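Tryptophan--tRNA ligase (Aeropyrum pernix, PDB 3A04) catalyses the ATP-dependent attachment of L-tryptophan to its cognate tRNA, releasing AMP and diphosphate. Local coordinates at residues F77-V91 with I127-L141. Numbering follows the deposited sequence.
Sequences FMPSGKFHFGHKLTV and IAVEEYIANMIALGL
Tyr132 reaches from helix 121-139 into the loop 78-84, and its OH donates to Ser80 O at 2.9 Å, arriving from above the carbonyl plane. A water bonded to that OH also joins Met78 O and His87 NE2. The phenol's edge meets the face of the His87 imidazole, planes at 79°, while Phe83 turns its own edge toward the tyrosine face in an offset T-shaped pair. Swapping in a phenylalanine would probably leave Ser80 O without this donor and the bridging water short of one anchor.

The tight part lies around Phe83. With CG anti to the backbone N (chi1 -171°), the ring lies between Asn135 CB, centred over one face 3.9 Å from the centroid, and His87 CB on the other. The Asn135 amide is held through both its polar atoms, ND2 donating to Glu131 O and OD1 bonded to His352 NE2. Beyond, Leu139 CD1 touches Phe83 CZ and Val91 CG1, and Met136 lays CE over the Phe77 ring, 3.6 Å from CD1.

Toward solvent the packing thins and polar bonds take over: Glu131 OE2 accepts from Phe83 N through its anti lone pair (2.8 Å, 166°) and from a water shared with Phe83 O. Exposed Lys82 rests its backbone and side-chain root near Glu131 OE2, its NZ staying 6.8 Å from that oxygen.

Thus helix 121-139 backs the HIGH region, one of two class I synthetase signatures, where the Rossmann-fold strand 72-77 runs into helix 85-99.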
ATOM      1  N   PHE A  77     -10.791  14.687  -0.870  1.00 26.01           N
ATOM      2  CA  PHE A  77     -11.856  14.754  -1.910  1.00 27.71           C
ATOM      3  C   PHE A  77     -11.600  13.655  -2.936  1.00 27.54           C
ATOM      4  O   PHE A  77     -10.447  13.407  -3.401  1.00 27.32           O
ATOM      5  CB  PHE A  77     -11.871  16.103  -2.660  1.00 26.70           C
ATOM      6  CG  PHE A  77     -12.293  17.272  -1.801  1.00 28.37           C
ATOM      7  CD1 PHE A  77     -11.366  17.953  -1.055  1.00 27.53           C
ATOM      8  CD2 PHE A  77     -13.629  17.593  -1.665  1.00 29.08           C
ATOM      9  CE1 PHE A  77     -11.741  18.964  -0.138  1.00 33.53           C
ATOM     10  CE2 PHE A  77     -14.028  18.726  -0.797  1.00 30.29           C
ATOM     11  CZ  PHE A  77     -13.089  19.344  -0.049  1.00 31.29           C
ATOM     12  N   MET A  78     -12.677  12.987  -3.259  1.00 28.11           N
ATOM     13  CA  MET A  78     -12.796  12.007  -4.347  1.00 29.05           C
ATOM     14  C   MET A  78     -12.962  12.772  -5.657  1.00 29.46           C
ATOM     15  O   MET A  78     -13.952  13.545  -5.795  1.00 30.12           O
ATOM     16  CB  MET A  78     -14.029  11.108  -4.077  1.00 30.09           C
ATOM     17  CG  MET A  78     -14.374  10.108  -5.245  1.00 27.90           C
ATOM     18  SD  MET A  78     -12.986   9.094  -5.814  1.00 34.72           S
ATOM     19  CE  MET A  78     -12.706   8.169  -4.332  1.00 28.23           C
ATOM     20  N   PRO A  79     -12.007  12.622  -6.608  1.00 28.35           N
ATOM     21  CA  PRO A  79     -12.116  13.408  -7.871  1.00 30.54           C
ATOM     22  C   PRO A  79     -13.036  12.730  -8.865  1.00 31.82           C
ATOM     23  O   PRO A  79     -12.564  12.171  -9.833  1.00 33.27           O
ATOM     24  CB  PRO A  79     -10.699  13.419  -8.411  1.00 30.44           C
ATOM     25  CG  PRO A  79     -10.100  12.035  -7.925  1.00 27.71           C
ATOM     26  CD  PRO A  79     -10.699  11.921  -6.510  1.00 29.76           C
ATOM     27  N   SER A  80     -14.347  12.783  -8.603  1.00 31.43           N
ATOM     28  CA  SER A  80     -15.321  12.149  -9.415  1.00 33.74           C
ATOM     29  C   SER A  80     -16.485  13.160  -9.494  1.00 36.22           C
ATOM     30  O   SER A  80     -16.919  13.649  -8.426  1.00 34.25           O
ATOM     31  CB  SER A  80     -15.878  10.961  -8.620  1.00 34.22           C
ATOM     32  OG  SER A  80     -16.733  10.225  -9.481  1.00 42.00           O
ATOM     33  N   GLY A  81     -17.016  13.428 -10.701  1.00 36.20           N
ATOM     34  CA  GLY A  81     -18.218  14.274 -10.804  1.00 36.57           C
ATOM     35  C   GLY A  81     -17.953  15.720 -10.486  1.00 36.91           C
ATOM     36  O   GLY A  81     -16.807  16.143 -10.315  1.00 38.65           O
ATOM     37  N   LYS A  82     -18.992  16.544 -10.391  1.00 35.85           N
ATOM     38  CA  LYS A  82     -18.709  17.965 -10.325  1.00 33.55           C
ATOM     39  C   LYS A  82     -18.747  18.460  -8.889  1.00 31.28           C
ATOM     40  O   LYS A  82     -19.444  17.855  -8.026  1.00 30.58           O
ATOM     41  CB  LYS A  82     -19.730  18.734 -11.198  1.00 35.11           C
ATOM     42  CG  LYS A  82     -19.634  18.337 -12.724  1.00 39.36           C
ATOM     43  CD  LYS A  82     -20.237  19.383 -13.659  1.00 46.69           C
ATOM     44  CE  LYS A  82     -21.725  19.247 -13.723  1.00 49.92           C
ATOM     45  NZ  LYS A  82     -22.314  19.820 -15.041  1.00 47.86           N
ATOM     46  N   PHE A  83     -18.047  19.578  -8.645  1.00 29.65           N
ATOM     47  CA  PHE A  83     -18.001  20.192  -7.328  1.00 29.14           C
ATOM     48  C   PHE A  83     -19.330  20.889  -7.016  1.00 30.01           C
ATOM     49  O   PHE A  83     -19.805  21.768  -7.811  1.00 32.18           O
ATOM     50  CB  PHE A  83     -16.856  21.209  -7.365  1.00 30.18           C
ATOM     51  CG  PHE A  83     -16.499  21.798  -6.036  1.00 29.82           C
ATOM     52  CD1 PHE A  83     -17.205  22.869  -5.533  1.00 28.93           C
ATOM     53  CD2 PHE A  83     -15.418  21.267  -5.300  1.00 29.84           C
ATOM     54  CE1 PHE A  83     -16.835  23.477  -4.318  1.00 30.18           C
ATOM     55  CE2 PHE A  83     -15.045  21.850  -4.141  1.00 29.23           C
ATOM     56  CZ  PHE A  83     -15.772  22.958  -3.628  1.00 29.49           C
ATOM     57  N   HIS A  84     -19.907  20.566  -5.851  1.00 29.62           N
ATOM     58  CA  HIS A  84     -21.238  21.014  -5.506  1.00 28.06           C
ATOM     59  C   HIS A  84     -21.268  21.688  -4.132  1.00 28.89           C
ATOM     60  O   HIS A  84     -20.208  21.848  -3.482  1.00 25.07           O
ATOM     61  CB  HIS A  84     -22.290  19.859  -5.703  1.00 30.84           C
ATOM     62  CG  HIS A  84     -22.010  18.619  -4.899  1.00 32.92           C
ATOM     63  ND1 HIS A  84     -21.748  18.650  -3.542  1.00 31.25           N
ATOM     64  CD2 HIS A  84     -21.925  17.311  -5.267  1.00 33.46           C
ATOM     65  CE1 HIS A  84     -21.570  17.410  -3.095  1.00 37.09           C
ATOM     66  NE2 HIS A  84     -21.709  16.581  -4.114  1.00 33.40           N
ATOM     67  N   PHE A  85     -22.454  22.125  -3.681  1.00 27.86           N
ATOM     68  CA  PHE A  85     -22.542  22.801  -2.381  1.00 29.02           C
ATOM     69  C   PHE A  85     -22.266  21.895  -1.159  1.00 28.80           C
ATOM     70  O   PHE A  85     -21.992  22.417  -0.101  1.00 28.58           O
ATOM     71  CB  PHE A  85     -23.943  23.484  -2.257  1.00 28.72           C
ATOM     72  CG  PHE A  85     -23.952  24.850  -2.923  1.00 31.20           C
ATOM     73  CD1 PHE A  85     -23.975  24.983  -4.303  1.00 32.48           C
ATOM     74  CD2 PHE A  85     -23.847  25.992  -2.151  1.00 32.97           C
ATOM     75  CE1 PHE A  85     -23.935  26.323  -4.886  1.00 33.34           C
ATOM     76  CE2 PHE A  85     -23.797  27.224  -2.684  1.00 30.60           C
ATOM     77  CZ  PHE A  85     -23.833  27.405  -4.064  1.00 29.83           C
ATOM     78  N   GLY A  86     -22.367  20.578  -1.324  1.00 28.93           N
ATOM     79  CA  GLY A  86     -21.890  19.631  -0.262  1.00 29.88           C
ATOM     80  C   GLY A  86     -20.375  19.849  -0.084  1.00 28.71           C
ATOM     81  O   GLY A  86     -19.873  20.008   1.006  1.00 28.53           O
ATOM     82  N   HIS A  87     -19.646  19.905  -1.189  1.00 28.24           N
ATOM     83  CA  HIS A  87     -18.207  20.090  -1.126  1.00 28.40           C
ATOM     84  C   HIS A  87     -17.928  21.479  -0.608  1.00 28.64           C
ATOM     85  O   HIS A  87     -16.991  21.690   0.202  1.00 27.01           O
ATOM     86  CB  HIS A  87     -17.537  19.888  -2.508  1.00 26.81           C
ATOM     87  CG  HIS A  87     -17.807  18.552  -3.153  1.00 28.87           C
ATOM     88  ND1 HIS A  87     -18.478  18.413  -4.358  1.00 27.66           N
ATOM     89  CD2 HIS A  87     -17.504  17.289  -2.756  1.00 27.68           C
ATOM     90  CE1 HIS A  87     -18.537  17.129  -4.691  1.00 31.60           C
ATOM     91  NE2 HIS A  87     -17.890  16.433  -3.764  1.00 30.99           N
ATOM     92  N   LYS A  88     -18.719  22.485  -1.032  1.00 26.34           N
ATOM     93  CA  LYS A  88     -18.424  23.825  -0.567  1.00 25.99           C
ATOM     94  C   LYS A  88     -18.459  23.951   0.953  1.00 26.94           C
ATOM     95  O   LYS A  88     -17.693  24.766   1.515  1.00 28.47           O
ATOM     96  CB  LYS A  88     -19.416  24.871  -1.223  1.00 27.14           C
ATOM     97  CG  LYS A  88     -19.419  26.270  -0.576  1.00 28.88           C
ATOM     98  CD  LYS A  88     -20.299  27.260  -1.446  1.00 29.99           C
ATOM     99  CE  LYS A  88     -20.401  28.686  -0.833  1.00 27.13           C
ATOM    100  NZ  LYS A  88     -20.823  28.559   0.554  1.00 32.34           N
ATOM    101  N   LEU A  89     -19.404  23.249   1.585  1.00 26.23           N
ATOM    102  CA  LEU A  89     -19.515  23.325   3.057  1.00 27.61           C
ATOM    103  C   LEU A  89     -18.207  22.883   3.701  1.00 26.93           C
ATOM    104  O   LEU A  89     -17.760  23.477   4.711  1.00 27.43           O
ATOM    105  CB  LEU A  89     -20.625  22.379   3.526  1.00 25.68           C
ATOM    106  CG  LEU A  89     -20.897  22.275   5.027  1.00 33.52           C
ATOM    107  CD1 LEU A  89     -21.260  23.627   5.513  1.00 37.04           C
ATOM    108  CD2 LEU A  89     -22.032  21.294   5.247  1.00 38.16           C
ATOM    109  N   THR A  90     -17.580  21.828   3.174  1.00 26.87           N
ATOM    110  CA  THR A  90     -16.298  21.416   3.738  1.00 26.26           C
ATOM    111  C   THR A  90     -15.232  22.489   3.513  1.00 27.18           C
ATOM    112  O   THR A  90     -14.524  22.834   4.460  1.00 26.73           O
ATOM    113  CB  THR A  90     -15.840  20.137   3.125  1.00 29.29           C
ATOM    114  OG1 THR A  90     -16.723  19.130   3.553  1.00 30.51           O
ATOM    115  CG2 THR A  90     -14.387  19.755   3.583  1.00 28.29           C
ATOM    116  N   VAL A  91     -15.123  23.027   2.275  1.00 26.57           N
ATOM    117  CA  VAL A  91     -14.070  24.023   1.974  1.00 26.05           C
ATOM    118  C   VAL A  91     -14.270  25.282   2.773  1.00 27.15           C
ATOM    119  O   VAL A  91     -13.312  25.952   3.170  1.00 26.79           O
ATOM    120  CB  VAL A  91     -14.040  24.362   0.430  1.00 28.67           C
ATOM    121  CG1 VAL A  91     -13.015  25.401   0.090  1.00 24.23           C
ATOM    122  CG2 VAL A  91     -13.670  23.077  -0.306  1.00 25.70           C
ATOM    123  N   ILE A 127      -9.943  16.138 -13.405  1.00 29.43           N
ATOM    124  CA  ILE A 127     -11.049  16.513 -12.507  1.00 29.22           C
ATOM    125  C   ILE A 127     -10.501  17.058 -11.207  1.00 30.15           C
ATOM    126  O   ILE A 127     -10.945  18.092 -10.686  1.00 28.52           O
ATOM    127  CB  ILE A 127     -11.962  15.261 -12.299  1.00 31.58           C
ATOM    128  CG1 ILE A 127     -12.600  14.858 -13.657  1.00 32.73           C
ATOM    129  CG2 ILE A 127     -12.967  15.506 -11.183  1.00 28.12           C
ATOM    130  CD1 ILE A 127     -13.390  13.592 -13.511  1.00 39.09           C
ATOM    131  N   ALA A 128      -9.456  16.414 -10.656  1.00 28.37           N
ATOM    132  CA  ALA A 128      -8.932  16.924  -9.379  1.00 27.08           C
ATOM    133  C   ALA A 128      -8.433  18.327  -9.526  1.00 27.27           C
ATOM    134  O   ALA A 128      -8.677  19.204  -8.676  1.00 27.65           O
ATOM    135  CB  ALA A 128      -7.688  15.985  -8.876  1.00 27.12           C
ATOM    136  N   VAL A 129      -7.739  18.611 -10.632  1.00 26.97           N
ATOM    137  CA  VAL A 129      -7.175  19.968 -10.705  1.00 28.54           C
ATOM    138  C   VAL A 129      -8.253  21.036 -11.126  1.00 27.82           C
ATOM    139  O   VAL A 129      -8.381  22.109 -10.521  1.00 28.14           O
ATOM    140  CB  VAL A 129      -6.016  19.979 -11.739  1.00 29.18           C
ATOM    141  CG1 VAL A 129      -5.517  21.402 -12.059  1.00 31.13           C
ATOM    142  CG2 VAL A 129      -4.756  19.158 -11.178  1.00 32.31           C
ATOM    143  N   GLU A 130      -9.012  20.717 -12.148  1.00 31.18           N
ATOM    144  CA  GLU A 130      -9.897  21.727 -12.812  1.00 32.52           C
ATOM    145  C   GLU A 130     -11.276  21.794 -12.213  1.00 33.80           C
ATOM    146  O   GLU A 130     -11.949  22.811 -12.344  1.00 33.92           O
ATOM    147  CB  GLU A 130     -10.071  21.296 -14.277  1.00 34.63           C
ATOM    148  CG  GLU A 130      -8.822  21.715 -15.057  1.00 37.15           C
ATOM    149  CD  GLU A 130      -8.853  21.400 -16.551  1.00 43.31           C
ATOM    150  OE1 GLU A 130      -9.887  20.948 -17.120  1.00 46.02           O
ATOM    151  OE2 GLU A 130      -7.784  21.596 -17.143  1.00 45.70           O
ATOM    152  N   GLU A 131     -11.740  20.689 -11.609  1.00 32.01           N
ATOM    153  CA  GLU A 131     -12.999  20.681 -10.915  1.00 31.43           C
ATOM    154  C   GLU A 131     -12.828  20.855  -9.382  1.00 32.61           C
ATOM    155  O   GLU A 131     -13.596  21.575  -8.766  1.00 32.78           O
ATOM    156  CB  GLU A 131     -13.705  19.402 -11.214  1.00 32.79           C
ATOM    157  CG  GLU A 131     -15.189  19.311 -10.957  1.00 34.26           C
ATOM    158  CD  GLU A 131     -16.040  20.479 -11.590  1.00 37.24           C
ATOM    159  OE1 GLU A 131     -15.753  21.034 -12.719  1.00 35.75           O
ATOM    160  OE2 GLU A 131     -17.027  20.794 -10.894  1.00 33.64           O
ATOM    161  N   TYR A 132     -11.851  20.230  -8.753  1.00 29.38           N
ATOM    162  CA  TYR A 132     -11.783  20.329  -7.329  1.00 28.04           C
ATOM    163  C   TYR A 132     -10.830  21.447  -6.931  1.00 28.40           C
ATOM    164  O   TYR A 132     -11.261  22.407  -6.277  1.00 28.37           O
ATOM    165  CB  TYR A 132     -11.432  18.953  -6.688  1.00 27.95           C
ATOM    166  CG  TYR A 132     -12.683  18.080  -6.743  1.00 25.42           C
ATOM    167  CD1 TYR A 132     -13.099  17.461  -7.935  1.00 27.06           C
ATOM    168  CD2 TYR A 132     -13.516  18.033  -5.682  1.00 25.42           C
ATOM    169  CE1 TYR A 132     -14.283  16.715  -7.991  1.00 29.50           C
ATOM    170  CE2 TYR A 132     -14.682  17.281  -5.733  1.00 27.66           C
ATOM    171  CZ  TYR A 132     -15.064  16.673  -6.876  1.00 29.96           C
ATOM    172  OH  TYR A 132     -16.195  15.935  -6.836  1.00 31.22           O
ATOM    173  N   ILE A 133      -9.522  21.311  -7.253  1.00 27.47           N
ATOM    174  CA  ILE A 133      -8.599  22.327  -6.746  1.00 28.73           C
ATOM    175  C   ILE A 133      -9.011  23.746  -7.244  1.00 28.49           C
ATOM    176  O   ILE A 133      -8.966  24.714  -6.474  1.00 28.67           O
ATOM    177  CB  ILE A 133      -7.127  22.000  -7.079  1.00 27.86           C
ATOM    178  CG1 ILE A 133      -6.732  20.698  -6.313  1.00 31.11           C
ATOM    179  CG2 ILE A 133      -6.191  23.164  -6.684  1.00 25.55           C
ATOM    180  CD1 ILE A 133      -5.436  19.999  -6.848  1.00 31.22           C
ATOM    181  N   ALA A 134      -9.342  23.848  -8.530  1.00 29.28           N
ATOM    182  CA  ALA A 134      -9.648  25.177  -9.067  1.00 29.95           C
ATOM    183  C   ALA A 134     -10.880  25.756  -8.377  1.00 27.58           C
ATOM    184  O   ALA A 134     -10.854  26.904  -8.026  1.00 29.21           O
ATOM    185  CB  ALA A 134      -9.801  25.148 -10.589  1.00 29.82           C
ATOM    186  N   ASN A 135     -11.918  24.957  -8.116  1.00 27.77           N
ATOM    187  CA  ASN A 135     -13.076  25.512  -7.356  1.00 27.26           C
ATOM    188  C   ASN A 135     -12.735  25.887  -5.928  1.00 28.26           C
ATOM    189  O   ASN A 135     -13.213  26.865  -5.382  1.00 27.66           O
ATOM    190  CB  ASN A 135     -14.244  24.548  -7.386  1.00 27.89           C
ATOM    191  CG  ASN A 135     -15.085  24.741  -8.636  1.00 31.28           C
ATOM    192  OD1 ASN A 135     -15.611  25.812  -8.843  1.00 34.12           O
ATOM    193  ND2 ASN A 135     -15.184  23.734  -9.462  1.00 27.37           N
ATOM    194  N   MET A 136     -11.864  25.116  -5.290  1.00 26.66           N
ATOM    195  CA  MET A 136     -11.438  25.480  -3.944  1.00 26.99           C
ATOM    196  C   MET A 136     -10.683  26.823  -3.888  1.00 26.59           C
ATOM    197  O   MET A 136     -10.892  27.648  -3.019  1.00 26.98           O
ATOM    198  CB  MET A 136     -10.512  24.382  -3.427  1.00 25.94           C
ATOM    199  CG  MET A 136     -11.370  23.182  -3.018  1.00 29.60           C
ATOM    200  SD  MET A 136     -10.193  21.959  -2.268  1.00 33.41           S
ATOM    201  CE  MET A 136     -10.524  20.600  -3.323  1.00 34.02           C
ATOM    202  N   ILE A 137      -9.808  27.041  -4.848  1.00 29.03           N
ATOM    203  CA  ILE A 137      -9.069  28.308  -4.924  1.00 30.51           C
ATOM    204  C   ILE A 137     -10.057  29.508  -5.169  1.00 30.72           C
ATOM    205  O   ILE A 137      -9.922  30.567  -4.564  1.00 31.93           O
ATOM    206  CB  ILE A 137      -8.089  28.261  -6.139  1.00 30.87           C
ATOM    207  CG1 ILE A 137      -6.977  27.214  -5.959  1.00 37.09           C
ATOM    208  CG2 ILE A 137      -7.378  29.619  -6.352  1.00 31.35           C
ATOM    209  CD1 ILE A 137      -6.377  27.168  -4.611  1.00 36.36           C
ATOM    210  N   ALA A 138     -11.004  29.289  -6.073  1.00 31.06           N
ATOM    211  CA  ALA A 138     -11.975  30.341  -6.454  1.00 32.87           C
ATOM    212  C   ALA A 138     -12.887  30.656  -5.252  1.00 32.87           C
ATOM    213  O   ALA A 138     -13.413  31.806  -5.124  1.00 33.05           O
ATOM    214  CB  ALA A 138     -12.778  29.870  -7.635  1.00 31.20           C
ATOM    215  N   LEU A 139     -13.080  29.656  -4.369  1.00 31.06           N
ATOM    216  CA  LEU A 139     -13.793  29.895  -3.122  1.00 31.08           C
ATOM    217  C   LEU A 139     -13.055  30.704  -2.108  1.00 31.38           C
ATOM    218  O   LEU A 139     -13.687  31.248  -1.225  1.00 30.90           O
ATOM    219  CB  LEU A 139     -14.266  28.573  -2.444  1.00 31.88           C
ATOM    220  CG  LEU A 139     -15.489  27.833  -2.978  1.00 30.60           C
ATOM    221  CD1 LEU A 139     -15.651  26.456  -2.270  1.00 33.28           C
ATOM    222  CD2 LEU A 139     -16.891  28.667  -2.887  1.00 26.08           C
ATOM    223  N   GLY A 140     -11.722  30.705  -2.146  1.00 31.25           N
ATOM    224  CA  GLY A 140     -10.935  31.539  -1.281  1.00 33.25           C
ATOM    225  C   GLY A 140      -9.844  30.785  -0.527  1.00 33.70           C
ATOM    226  O   GLY A 140      -9.209  31.344   0.351  1.00 34.70           O
ATOM    227  N   LEU A 141      -9.689  29.491  -0.818  1.00 33.04           N
ATOM    228  CA  LEU A 141      -8.597  28.717  -0.219  1.00 31.51           C
ATOM    229  C   LEU A 141      -7.280  29.251  -0.802  1.00 31.81           C
ATOM    230  O   LEU A 141      -7.197  29.537  -1.994  1.00 31.20           O
ATOM    231  CB  LEU A 141      -8.777  27.204  -0.483  1.00 32.31           C
ATOM    232  CG  LEU A 141      -8.276  26.207   0.569  1.00 33.05           C
ATOM    233  CD1 LEU A 141      -8.683  26.510   2.062  1.00 26.14           C
ATOM    234  CD2 LEU A 141      -8.628  24.696   0.163  1.00 28.72           C
TER
HETATM  235  O   HOH W   1     -16.474  13.967  -4.792  1.00 38.96           O
HETATM  236  O   HOH W   2     -19.025  22.520 -10.249  1.00 30.12           O